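Purine nucleoside phosphorylase (Thermus thermophilus, PDB 6TK9) catalyses the reversible phosphorolysis of purine nucleosides, probably inosine and guanosine, to the free base and ribose 1-phosphate. Local coordinates at residues G99-A104 with R220-R225; N138-P143 with E215-R220; E1-I6 with E146-R151; F19-G24 with L64-L69. All blocks are in the same frame, centred on the assembly; numbering follows the deposited sequence.

Interaction 1 (G99-A104 with R220-R225)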
# COMPACT_ATOMS: atom_id res chain seq x y z
N GLY A 99 -31.12 4.96 -25.29
CA GLY A 99 -31.72 3.76 -24.69
C GLY A 99 -32.63 4.14 -23.54
O GLY A 99 -33.72 3.56 -23.41
N PHE A 100 -32.18 5.05 -22.68
CA PHE A 100 -32.93 5.45 -21.46
C PHE A 100 -34.22 6.14 -21.88
O PHE A 100 -35.26 5.90 -21.26
CB PHE A 100 -32.07 6.33 -20.56
CG PHE A 100 -32.77 6.79 -19.31
CD1 PHE A 100 -32.88 5.95 -18.21
CD2 PHE A 100 -33.31 8.06 -19.23
CE1 PHE A 100 -33.51 6.38 -17.05
CE2 PHE A 100 -33.96 8.48 -18.08
CZ PHE A 100 -34.07 7.64 -17.00
N PHE A 101 -34.15 6.96 -22.93
CA PHE A 101 -35.23 7.89 -23.33
C PHE A 101 -36.22 7.16 -24.23
O PHE A 101 -37.30 7.72 -24.43
CB PHE A 101 -34.65 9.13 -24.00
CG PHE A 101 -34.24 10.18 -23.01
CD1 PHE A 101 -35.19 10.87 -22.28
CD2 PHE A 101 -32.89 10.46 -22.79
CE1 PHE A 101 -34.82 11.83 -21.34
CE2 PHE A 101 -32.52 11.42 -21.86
CZ PHE A 101 -33.48 12.10 -21.14
N LEU A 102 -35.84 5.98 -24.74
CA LEU A 102 -36.75 4.98 -25.38
C LEU A 102 -37.59 4.28 -24.30
O LEU A 102 -38.70 3.79 -24.65
CB LEU A 102 -35.93 3.95 -26.16
CG LEU A 102 -35.39 4.41 -27.50
CD1 LEU A 102 -34.38 3.41 -28.05
CD2 LEU A 102 -36.51 4.63 -28.50
N GLY A 103 -37.08 4.20 -23.06
CA GLY A 103 -37.83 3.71 -21.88
C GLY A 103 -37.13 2.59 -21.12
O GLY A 103 -37.67 2.18 -20.11
N ALA A 104 -35.96 2.10 -21.57
CA ALA A 104 -35.08 1.22 -20.78
C ALA A 104 -34.58 1.96 -19.52
O ALA A 104 -33.62 2.73 -19.65
CB ALA A 104 -33.92 0.75 -21.63
N ARG A 220 -26.25 6.61 -14.29
CA ARG A 220 -26.63 6.99 -12.89
C ARG A 220 -26.98 8.48 -12.87
O ARG A 220 -27.87 8.88 -12.09
CB ARG A 220 -25.52 6.64 -11.89
CG ARG A 220 -25.28 5.15 -11.74
CD ARG A 220 -26.41 4.39 -11.07
NE ARG A 220 -26.84 4.99 -9.83
CZ ARG A 220 -28.08 5.38 -9.57
NH1 ARG A 220 -29.05 5.19 -10.45
NH2 ARG A 220 -28.34 5.98 -8.43
N HIS A 221 -26.35 9.27 -13.73
CA HIS A 221 -26.75 10.68 -14.01
C HIS A 221 -28.25 10.72 -14.31
O HIS A 221 -28.96 11.55 -13.71
CB HIS A 221 -25.87 11.23 -15.14
CG HIS A 221 -26.19 12.62 -15.57
ND1 HIS A 221 -26.66 12.91 -16.84
CD2 HIS A 221 -26.07 13.80 -14.92
CE1 HIS A 221 -26.84 14.21 -16.95
NE2 HIS A 221 -26.50 14.78 -15.79
N LEU A 222 -28.73 9.78 -15.13
CA LEU A 222 -30.12 9.70 -15.67
C LEU A 222 -31.09 9.11 -14.65
O LEU A 222 -32.30 9.33 -14.83
CB LEU A 222 -30.10 8.86 -16.95
CG LEU A 222 -29.44 9.57 -18.12
CD1 LEU A 222 -29.14 8.61 -19.24
CD2 LEU A 222 -30.31 10.72 -18.61
N GLY A 223 -30.58 8.38 -13.65
CA GLY A 223 -31.36 7.72 -12.58
C GLY A 223 -31.73 6.29 -12.95
O GLY A 223 -32.57 5.71 -12.25
N ALA A 224 -31.15 5.74 -14.01
CA ALA A 224 -31.31 4.34 -14.44
C ALA A 224 -30.74 3.41 -13.36
O ALA A 224 -29.85 3.86 -12.61
CB ALA A 224 -30.61 4.13 -15.77
N ARG A 225 -31.22 2.17 -13.28
CA ARG A 225 -30.58 1.10 -12.48
C ARG A 225 -29.63 0.35 -13.42
O ARG A 225 -29.94 0.27 -14.60
CB ARG A 225 -31.62 0.14 -11.89
CG ARG A 225 -32.72 0.82 -11.10
CD ARG A 225 -33.97 -0.06 -11.10
NE ARG A 225 -33.91 -1.08 -10.07
CZ ARG A 225 -34.33 -2.34 -10.19
NH1 ARG A 225 -34.80 -2.82 -11.33
NH2 ARG A 225 -34.23 -3.15 -9.14
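Phe100, near the C-terminal end of helix 94-102, lays its ring against Leu222 at the end of helix 213-222. Leu222 CB sits over the ring centre, 3.9 Å from the Phe100 centroid and only 5° off the ring normal, a CH-pi contact. The two side chains run past each other in opposite directions, so that Leu222 CD1 also reaches Phe100 CB at 3.9 Å. With CG anti to its backbone N (chi1 179°), Phe100 carries the ring toward helix 213-222. Its CZ approaches Leu222 O at 3.3 Å, and its CD1 meets Ala224 CB at 3.8 Å. Beyond this tight centre the fit is looser. Phe101 crosses Leu222 at about a right angle, Phe101 CE2 touching Leu222 CD2 at 4.0 Å, while exposed Gly223 comes near the Phe100 ring only obliquely, through its carbonyl carbon. Gly223, with positive phi, is the C-prime residue of the Schellman motif that ends helix 213-222. Arg220 NH1 donates to Ala224 O at 2.7 Å, tying the residues after the helix back to its last turn. An alanine in place of Phe100 would probably open a gap between the two helix ends and leave Leu222 CB and Ala224 CB without their aromatic partner. The side chains meet through carbon alone, apart from the ring's approach to a backbone carbonyl, so fit rather than directed bonding probably governs this contact.

Interaction 2 (N138-P143 with E215-R220)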
# COMPACT_ATOMS: atom_id res chain seq x y z
N ASN A 138 -14.41 11.70 -18.51
CA ASN A 138 -15.72 11.62 -17.82
C ASN A 138 -16.78 12.10 -18.80
O ASN A 138 -16.71 13.19 -19.35
CB ASN A 138 -15.70 12.39 -16.51
CG ASN A 138 -16.95 12.10 -15.70
OD1 ASN A 138 -18.07 12.32 -16.19
ND2 ASN A 138 -16.78 11.59 -14.50
N PRO A 139 -17.82 11.30 -19.04
CA PRO A 139 -18.76 11.63 -20.10
C PRO A 139 -19.58 12.87 -19.72
O PRO A 139 -20.13 13.47 -20.62
CB PRO A 139 -19.58 10.34 -20.20
CG PRO A 139 -19.57 9.82 -18.79
CD PRO A 139 -18.16 10.06 -18.32
N LEU A 140 -19.66 13.21 -18.44
CA LEU A 140 -20.48 14.37 -17.99
C LEU A 140 -19.70 15.67 -18.14
O LEU A 140 -20.28 16.71 -17.86
CB LEU A 140 -20.89 14.19 -16.52
CG LEU A 140 -21.73 12.96 -16.25
CD1 LEU A 140 -22.21 12.93 -14.81
CD2 LEU A 140 -22.90 12.90 -17.22
N ARG A 141 -18.41 15.60 -18.49
CA ARG A 141 -17.59 16.83 -18.60
C ARG A 141 -18.19 17.67 -19.72
O ARG A 141 -18.25 17.15 -20.84
CB ARG A 141 -16.11 16.55 -18.88
CG ARG A 141 -15.36 17.82 -19.23
CD ARG A 141 -13.86 17.67 -19.17
NE ARG A 141 -13.18 18.93 -19.44
CZ ARG A 141 -12.47 19.19 -20.53
NH1 ARG A 141 -12.31 18.25 -21.45
NH2 ARG A 141 -11.89 20.36 -20.69
N GLY A 142 -18.54 18.92 -19.41
CA GLY A 142 -19.22 19.90 -20.28
C GLY A 142 -20.41 20.51 -19.54
O GLY A 142 -20.53 20.35 -18.32
N PRO A 143 -21.34 21.19 -20.26
CA PRO A 143 -22.52 21.77 -19.63
C PRO A 143 -23.49 20.65 -19.25
O PRO A 143 -23.47 19.63 -19.90
CB PRO A 143 -23.07 22.72 -20.71
CG PRO A 143 -22.63 22.08 -22.03
CD PRO A 143 -21.30 21.43 -21.72
N GLU A 215 -20.52 4.53 -19.43
CA GLU A 215 -21.94 4.07 -19.48
C GLU A 215 -22.50 4.12 -18.06
O GLU A 215 -23.58 4.75 -17.86
CB GLU A 215 -22.04 2.69 -20.15
CG GLU A 215 -21.72 2.73 -21.64
CD GLU A 215 -20.96 1.54 -22.21
OE1 GLU A 215 -21.57 0.49 -22.38
OE2 GLU A 215 -19.76 1.69 -22.50
N VAL A 216 -21.81 3.52 -17.08
CA VAL A 216 -22.29 3.49 -15.67
C VAL A 216 -22.53 4.92 -15.17
O VAL A 216 -23.57 5.14 -14.57
CB VAL A 216 -21.33 2.75 -14.74
CG1 VAL A 216 -21.83 2.86 -13.31
CG2 VAL A 216 -21.17 1.29 -15.16
N ILE A 217 -21.59 5.84 -15.40
CA ILE A 217 -21.68 7.26 -14.92
C ILE A 217 -22.84 7.97 -15.64
O ILE A 217 -23.66 8.63 -14.97
CB ILE A 217 -20.34 8.01 -15.11
CG1 ILE A 217 -19.24 7.40 -14.25
CG2 ILE A 217 -20.51 9.49 -14.83
CD1 ILE A 217 -17.84 7.87 -14.59
N ALA A 218 -22.90 7.85 -16.97
CA ALA A 218 -23.96 8.44 -17.83
C ALA A 218 -25.34 7.98 -17.34
O ALA A 218 -26.25 8.84 -17.27
CB ALA A 218 -23.71 8.07 -19.28
N LEU A 219 -25.48 6.69 -17.01
CA LEU A 219 -26.77 6.06 -16.65
C LEU A 219 -27.19 6.41 -15.22
O LEU A 219 -28.42 6.54 -15.00
CB LEU A 219 -26.67 4.55 -16.86
CG LEU A 219 -26.82 4.11 -18.32
CD1 LEU A 219 -26.37 2.68 -18.51
CD2 LEU A 219 -28.25 4.28 -18.79
N ARG A 220 -26.25 6.61 -14.29
CA ARG A 220 -26.63 6.99 -12.89
C ARG A 220 -26.98 8.48 -12.87
O ARG A 220 -27.87 8.88 -12.09
CB ARG A 220 -25.52 6.64 -11.89
CG ARG A 220 -25.28 5.15 -11.74
CD ARG A 220 -26.41 4.39 -11.07
NE ARG A 220 -26.84 4.99 -9.83
CZ ARG A 220 -28.08 5.38 -9.57
NH1 ARG A 220 -29.05 5.19 -10.45
NH2 ARG A 220 -28.34 5.98 -8.43
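This is a buried, apolar contact in which the turn at Asn138-Arg141, in the long loop between strand 124-133 and helix 161-173, settles onto one side of helix 213-222 beside a subunit interface. Ile217 carries the helix side. Its CG2, anti to the backbone N, meets Leu140 CD1 at 3.8 Å and Pro139 CG at 4.1 Å, the proline ring crossing the isoleucine at about a right angle. Pro139 CG also comes within 4.3 Å of Ala218 N, so the ring rests partly on the helix backbone. The other branch of Ile217 ends in CD1, 3.9 Å from Asn138 ND2.

The turn is held in shape from within. It is a type I beta turn, closed by Arg141 N to Asn138 O at 3.1 Å, and it carries an Asx turn as well: Leu140 N donates to Asn138 OD1 at 2.9 Å, with an N-H...O angle of 158° and the donor in the plane of the side-chain carbonyl. The amide end faces a different partner, since Asn138 ND2 is hydrogen-bonded to Ser190 OG of the second subunit. An alanine in place of Asn138 would probably leave both Leu140 N and that serine hydroxyl without these partners, so that the turn would lose one of its internal bonds and its tie to the neighbouring subunit through this side chain. Pro189 of the second subunit packs on Leu140, while Arg141 reaches over to bond Tyr83 O and Tyr87 O of the same neighbour.

Interaction 3 (E1-I6 with E146-R151)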
# COMPACT_ATOMS: atom_id res chain seq x y z
N GLU A 1 -26.80 21.14 -28.92
CA GLU A 1 -27.99 20.42 -29.38
C GLU A 1 -28.17 19.12 -28.54
O GLU A 1 -29.05 18.31 -28.91
CB GLU A 1 -27.88 20.25 -30.91
CG GLU A 1 -29.17 19.81 -31.62
CD GLU A 1 -29.02 19.14 -32.99
OE1 GLU A 1 -28.06 19.47 -33.66
OE2 GLU A 1 -29.88 18.29 -33.39
N LEU A 2 -27.43 18.89 -27.44
CA LEU A 2 -27.45 17.59 -26.69
C LEU A 2 -28.73 17.54 -25.86
O LEU A 2 -28.96 18.45 -25.03
CB LEU A 2 -26.22 17.47 -25.79
CG LEU A 2 -25.95 16.13 -25.07
CD1 LEU A 2 -26.75 16.00 -23.78
CD2 LEU A 2 -26.13 14.90 -25.95
N TYR A 3 -29.52 16.49 -26.06
CA TYR A 3 -30.95 16.39 -25.67
C TYR A 3 -31.77 16.49 -26.95
O TYR A 3 -32.54 15.56 -27.18
CB TYR A 3 -31.46 17.47 -24.70
CG TYR A 3 -32.91 17.23 -24.34
CD1 TYR A 3 -33.26 16.24 -23.44
CD2 TYR A 3 -33.94 17.93 -24.96
CE1 TYR A 3 -34.59 15.97 -23.13
CE2 TYR A 3 -35.27 17.67 -24.67
CZ TYR A 3 -35.60 16.69 -23.74
OH TYR A 3 -36.89 16.43 -23.42
N ASP A 4 -31.59 17.56 -27.72
CA ASP A 4 -32.22 17.73 -29.06
C ASP A 4 -31.63 16.66 -29.99
O ASP A 4 -32.39 16.08 -30.79
CB ASP A 4 -32.11 19.18 -29.55
CG ASP A 4 -32.85 20.19 -28.68
OD1 ASP A 4 -33.90 19.84 -28.13
OD2 ASP A 4 -32.36 21.31 -28.53
N LYS A 5 -30.35 16.36 -29.83
CA LYS A 5 -29.64 15.25 -30.52
C LYS A 5 -30.26 13.91 -30.11
O LYS A 5 -30.40 13.04 -30.98
CB LYS A 5 -28.16 15.22 -30.14
CG LYS A 5 -27.20 16.02 -31.01
CD LYS A 5 -25.74 15.63 -30.78
CE LYS A 5 -24.73 16.58 -31.38
NZ LYS A 5 -23.39 16.43 -30.75
N ILE A 6 -30.54 13.74 -28.81
CA ILE A 6 -31.14 12.50 -28.23
C ILE A 6 -32.53 12.30 -28.86
O ILE A 6 -32.77 11.21 -29.39
CB ILE A 6 -31.18 12.56 -26.69
CG1 ILE A 6 -29.79 12.43 -26.08
CG2 ILE A 6 -32.12 11.52 -26.11
CD1 ILE A 6 -29.78 12.67 -24.58
N GLU A 146 -30.31 19.88 -16.86
CA GLU A 146 -31.07 19.38 -15.68
C GLU A 146 -32.13 18.36 -16.11
O GLU A 146 -32.61 17.61 -15.25
CB GLU A 146 -31.76 20.52 -14.94
CG GLU A 146 -30.82 21.53 -14.34
CD GLU A 146 -30.43 21.23 -12.90
OE1 GLU A 146 -30.07 20.06 -12.62
OE2 GLU A 146 -30.50 22.16 -12.06
N ARG A 147 -32.53 18.38 -17.39
CA ARG A 147 -33.56 17.46 -17.93
C ARG A 147 -33.04 16.03 -17.96
O ARG A 147 -33.87 15.12 -17.84
CB ARG A 147 -34.00 17.85 -19.34
CG ARG A 147 -34.78 19.16 -19.39
CD ARG A 147 -35.08 19.64 -20.79
NE ARG A 147 -33.90 19.97 -21.56
CZ ARG A 147 -33.94 20.50 -22.77
NH1 ARG A 147 -35.10 20.78 -23.34
NH2 ARG A 147 -32.82 20.78 -23.42
N LEU A 148 -31.72 15.84 -18.14
CA LEU A 148 -31.11 14.49 -18.10
C LEU A 148 -30.88 14.06 -16.64
O LEU A 148 -31.31 12.95 -16.29
CB LEU A 148 -29.80 14.46 -18.88
CG LEU A 148 -29.98 14.22 -20.37
CD1 LEU A 148 -30.78 15.36 -20.97
CD2 LEU A 148 -28.63 14.06 -21.07
N GLY A 149 -30.27 14.92 -15.83
CA GLY A 149 -29.87 14.61 -14.44
C GLY A 149 -29.12 15.78 -13.80
O GLY A 149 -29.03 16.86 -14.39
N PRO A 150 -28.57 15.58 -12.57
CA PRO A 150 -27.93 16.68 -11.81
C PRO A 150 -26.48 16.91 -12.25
O PRO A 150 -25.89 16.00 -12.81
CB PRO A 150 -28.01 16.16 -10.37
CG PRO A 150 -27.84 14.66 -10.52
CD PRO A 150 -28.52 14.31 -11.83
N ARG A 151 -25.96 18.12 -11.99
CA ARG A 151 -24.56 18.58 -12.26
C ARG A 151 -23.53 17.64 -11.61
O ARG A 151 -22.52 17.39 -12.24
CB ARG A 151 -24.38 20.00 -11.73
CG ARG A 151 -22.96 20.56 -11.76
CD ARG A 151 -22.42 20.90 -13.14
NE ARG A 151 -22.09 19.74 -13.98
CZ ARG A 151 -21.59 19.82 -15.22
NH1 ARG A 151 -21.36 21.00 -15.77
NH2 ARG A 151 -21.34 18.71 -15.89
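The guanidinium of Arg147 lies flat over one face of the Tyr3 ring, displaced toward the CD2-CE2 side. The two planes are inclined by 23°, and Arg147 CZ stands 3.8 Å from the Tyr3 centroid in a cation-pi stack. The closest atoms are Arg147 CZ and Tyr3 CD2 at 3.4 Å, and Arg147 NH1 is equally near Tyr3 CE2. Tyr3 holds its CG anti to the backbone N (chi1 -178°), which carries the ring out from the N-cap position of helix 4-14 toward the loop. The arginine chain bends at chi3, and its NH2 forms a salt bridge with Asp145, which also touches Tyr3. This second partner probably helps to fix the orientation of the flat group above the ring and to balance much of its charge. Asp4 may add to the favourable field, although its OD1 lies 4.9 Å from Arg147 NH2 and makes no direct contact.

Leu148 supplies the apolar half. Leu148 CD1 abuts the edge of the Tyr3 ring, near its plane, 3.6 Å from Tyr3 CD1. Its other methyl is shared, for Leu148 CD2 meets Leu2 CD1 at 3.8 Å and Ile6 CD1 at 3.9 Å, the isoleucine approaching tip to tip. The stack lies toward the surface, with Arg147 exposed, whereas Ile6 and Leu148 are buried. There Ile6 and Leu148 both pack on Phe101 of helix 94-102, while Leu148 also touches His221 and Leu222 of helix 213-222, so the start of helix 4-14 and the 146-151 loop come together across the ends of two further helices.

Interaction 4 (F19-G24 with L64-L69)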
# COMPACT_ATOMS: atom_id res chain seq x y z
N PHE A 19 -42.38 0.05 -30.41
CA PHE A 19 -42.01 -0.93 -29.34
C PHE A 19 -41.22 -0.22 -28.24
O PHE A 19 -40.17 0.36 -28.52
CB PHE A 19 -41.21 -2.10 -29.90
CG PHE A 19 -41.08 -3.30 -28.98
CD1 PHE A 19 -42.13 -4.21 -28.84
CD2 PHE A 19 -39.90 -3.55 -28.29
CE1 PHE A 19 -42.00 -5.32 -28.02
CE2 PHE A 19 -39.78 -4.67 -27.48
CZ PHE A 19 -40.83 -5.55 -27.34
N VAL A 20 -41.75 -0.28 -27.02
CA VAL A 20 -41.17 0.30 -25.78
C VAL A 20 -40.44 -0.81 -25.02
O VAL A 20 -41.07 -1.76 -24.55
CB VAL A 20 -42.26 0.97 -24.91
CG1 VAL A 20 -41.67 1.73 -23.74
CG2 VAL A 20 -43.17 1.88 -25.72
N PRO A 21 -39.10 -0.74 -24.87
CA PRO A 21 -38.36 -1.70 -24.07
C PRO A 21 -38.38 -1.33 -22.58
O PRO A 21 -38.46 -0.17 -22.27
CB PRO A 21 -36.94 -1.52 -24.61
CG PRO A 21 -36.87 -0.02 -24.84
CD PRO A 21 -38.23 0.32 -25.41
N GLU A 22 -38.29 -2.34 -21.71
CA GLU A 22 -38.19 -2.18 -20.24
C GLU A 22 -36.73 -2.33 -19.79
O GLU A 22 -36.39 -1.78 -18.75
CB GLU A 22 -39.07 -3.21 -19.54
CG GLU A 22 -40.53 -2.82 -19.60
CD GLU A 22 -41.54 -3.90 -19.25
OE1 GLU A 22 -41.14 -5.04 -18.90
OE2 GLU A 22 -42.75 -3.59 -19.36
N VAL A 23 -35.92 -3.05 -20.56
CA VAL A 23 -34.57 -3.47 -20.12
C VAL A 23 -33.60 -3.23 -21.27
O VAL A 23 -33.84 -3.71 -22.38
CB VAL A 23 -34.54 -4.94 -19.64
CG1 VAL A 23 -33.14 -5.38 -19.26
CG2 VAL A 23 -35.49 -5.16 -18.47
N GLY A 24 -32.55 -2.46 -20.98
CA GLY A 24 -31.39 -2.27 -21.86
C GLY A 24 -30.39 -3.35 -21.56
O GLY A 24 -30.33 -3.77 -20.43
N LEU A 64 -28.53 -1.86 -33.21
CA LEU A 64 -29.54 -1.71 -32.14
C LEU A 64 -30.68 -2.70 -32.42
O LEU A 64 -31.23 -2.67 -33.53
CB LEU A 64 -30.05 -0.27 -32.08
CG LEU A 64 -30.88 0.03 -30.83
CD1 LEU A 64 -30.00 -0.02 -29.59
CD2 LEU A 64 -31.58 1.38 -30.94
N VAL A 65 -31.03 -3.54 -31.45
CA VAL A 65 -32.10 -4.57 -31.58
C VAL A 65 -33.17 -4.30 -30.53
O VAL A 65 -32.84 -4.31 -29.34
CB VAL A 65 -31.51 -5.98 -31.44
CG1 VAL A 65 -32.60 -7.03 -31.30
CG2 VAL A 65 -30.57 -6.33 -32.57
N LEU A 66 -34.41 -4.05 -30.97
CA LEU A 66 -35.62 -4.01 -30.10
C LEU A 66 -36.39 -5.31 -30.30
O LEU A 66 -36.53 -5.75 -31.46
CB LEU A 66 -36.47 -2.79 -30.47
CG LEU A 66 -35.88 -1.44 -30.06
CD1 LEU A 66 -35.70 -0.54 -31.26
CD2 LEU A 66 -36.73 -0.76 -29.01
N GLY A 67 -36.85 -5.91 -29.21
CA GLY A 67 -37.58 -7.19 -29.27
C GLY A 67 -37.85 -7.82 -27.92
O GLY A 67 -37.93 -7.12 -26.88
N ARG A 68 -38.06 -9.13 -27.95
CA ARG A 68 -38.49 -9.94 -26.79
C ARG A 68 -37.40 -10.99 -26.56
O ARG A 68 -36.95 -11.60 -27.54
CB ARG A 68 -39.88 -10.53 -27.09
CG ARG A 68 -40.67 -10.97 -25.86
CD ARG A 68 -42.15 -11.12 -26.18
NE ARG A 68 -42.77 -9.80 -26.23
CZ ARG A 68 -43.16 -9.09 -25.15
NH1 ARG A 68 -43.69 -7.89 -25.30
NH2 ARG A 68 -43.00 -9.57 -23.93
N LEU A 69 -36.90 -11.07 -25.33
CA LEU A 69 -35.89 -12.06 -24.90
C LEU A 69 -36.36 -12.52 -23.51
O LEU A 69 -36.80 -11.64 -22.77
CB LEU A 69 -34.52 -11.40 -24.89
CG LEU A 69 -33.33 -12.28 -24.56
CD1 LEU A 69 -33.13 -13.36 -25.61
CD2 LEU A 69 -32.07 -11.44 -24.41
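The carbonyl oxygen of Gly67 is met by two ring carbons of Phe19, CE2 at 3.1 Å and CZ at 3.3 Å, in the closest approach between the segments. The oxygen comes at the ring obliquely, and Phe19 CE2 also lies 3.6 Å from Gly67 N, so the aromatic side chain rests on the backbone where the chain turns a corner between strands 63-66 and 68-69. Phe19 reaches it with CG anti to the backbone N (chi1 -166°).

On one flank is Leu66, which slides past Phe19 in the opposite direction. Phe19 CD2 is 4.1 Å from Leu66 CB, and Leu66 CD2 extends further, to 3.7 Å from Phe19 O and 4.0 Å from Pro21 CD. On the other flank Arg68 NH1 stands at the ring edge, near the plane, 4.1 Å from Phe19 CE1. Its guanidinium is turned almost perpendicular to the ring (87°), so the two do not stack.

The contact joins the approach to strand 23-27 with the corner between strands 63-66 and 68-69. Strand 72-78 lies between the two in the sheet, running parallel to 23-27 and antiparallel to 63-66, and it contributes Pro73 against Phe19 and Leu75 against Leu66. Val41 and Ala42 of strand 39-45 also touch Phe19 and Leu66 respectively. The ring C-H groups, weakly positive, probably suit the Gly67 carbonyl, and the rest of the contact is van der Waals packing, which is likely to depend on fit.

Overall arrangement
Interactions 1 and 2 share Arg220 and both use helix 213-222, the first at its C-terminal end and the second along its buried flank. Interaction 3 touches both: Leu148 O lies against Leu222, and Arg151 NH1 bonds Gly142 O within the same long loop, joining its two contact sites. Interaction 4 stands apart in the sheet, about 23 Å from interaction 2 between centres, but meets interaction 1 where Pro21 touches Leu102 O. Interactions 2 and 4 are the more buried, with mainly aliphatic contacts in one and a ring set on backbone in the other; the partly buried interactions 1 and 3 rely on CH-pi contact and a charged stack respectively.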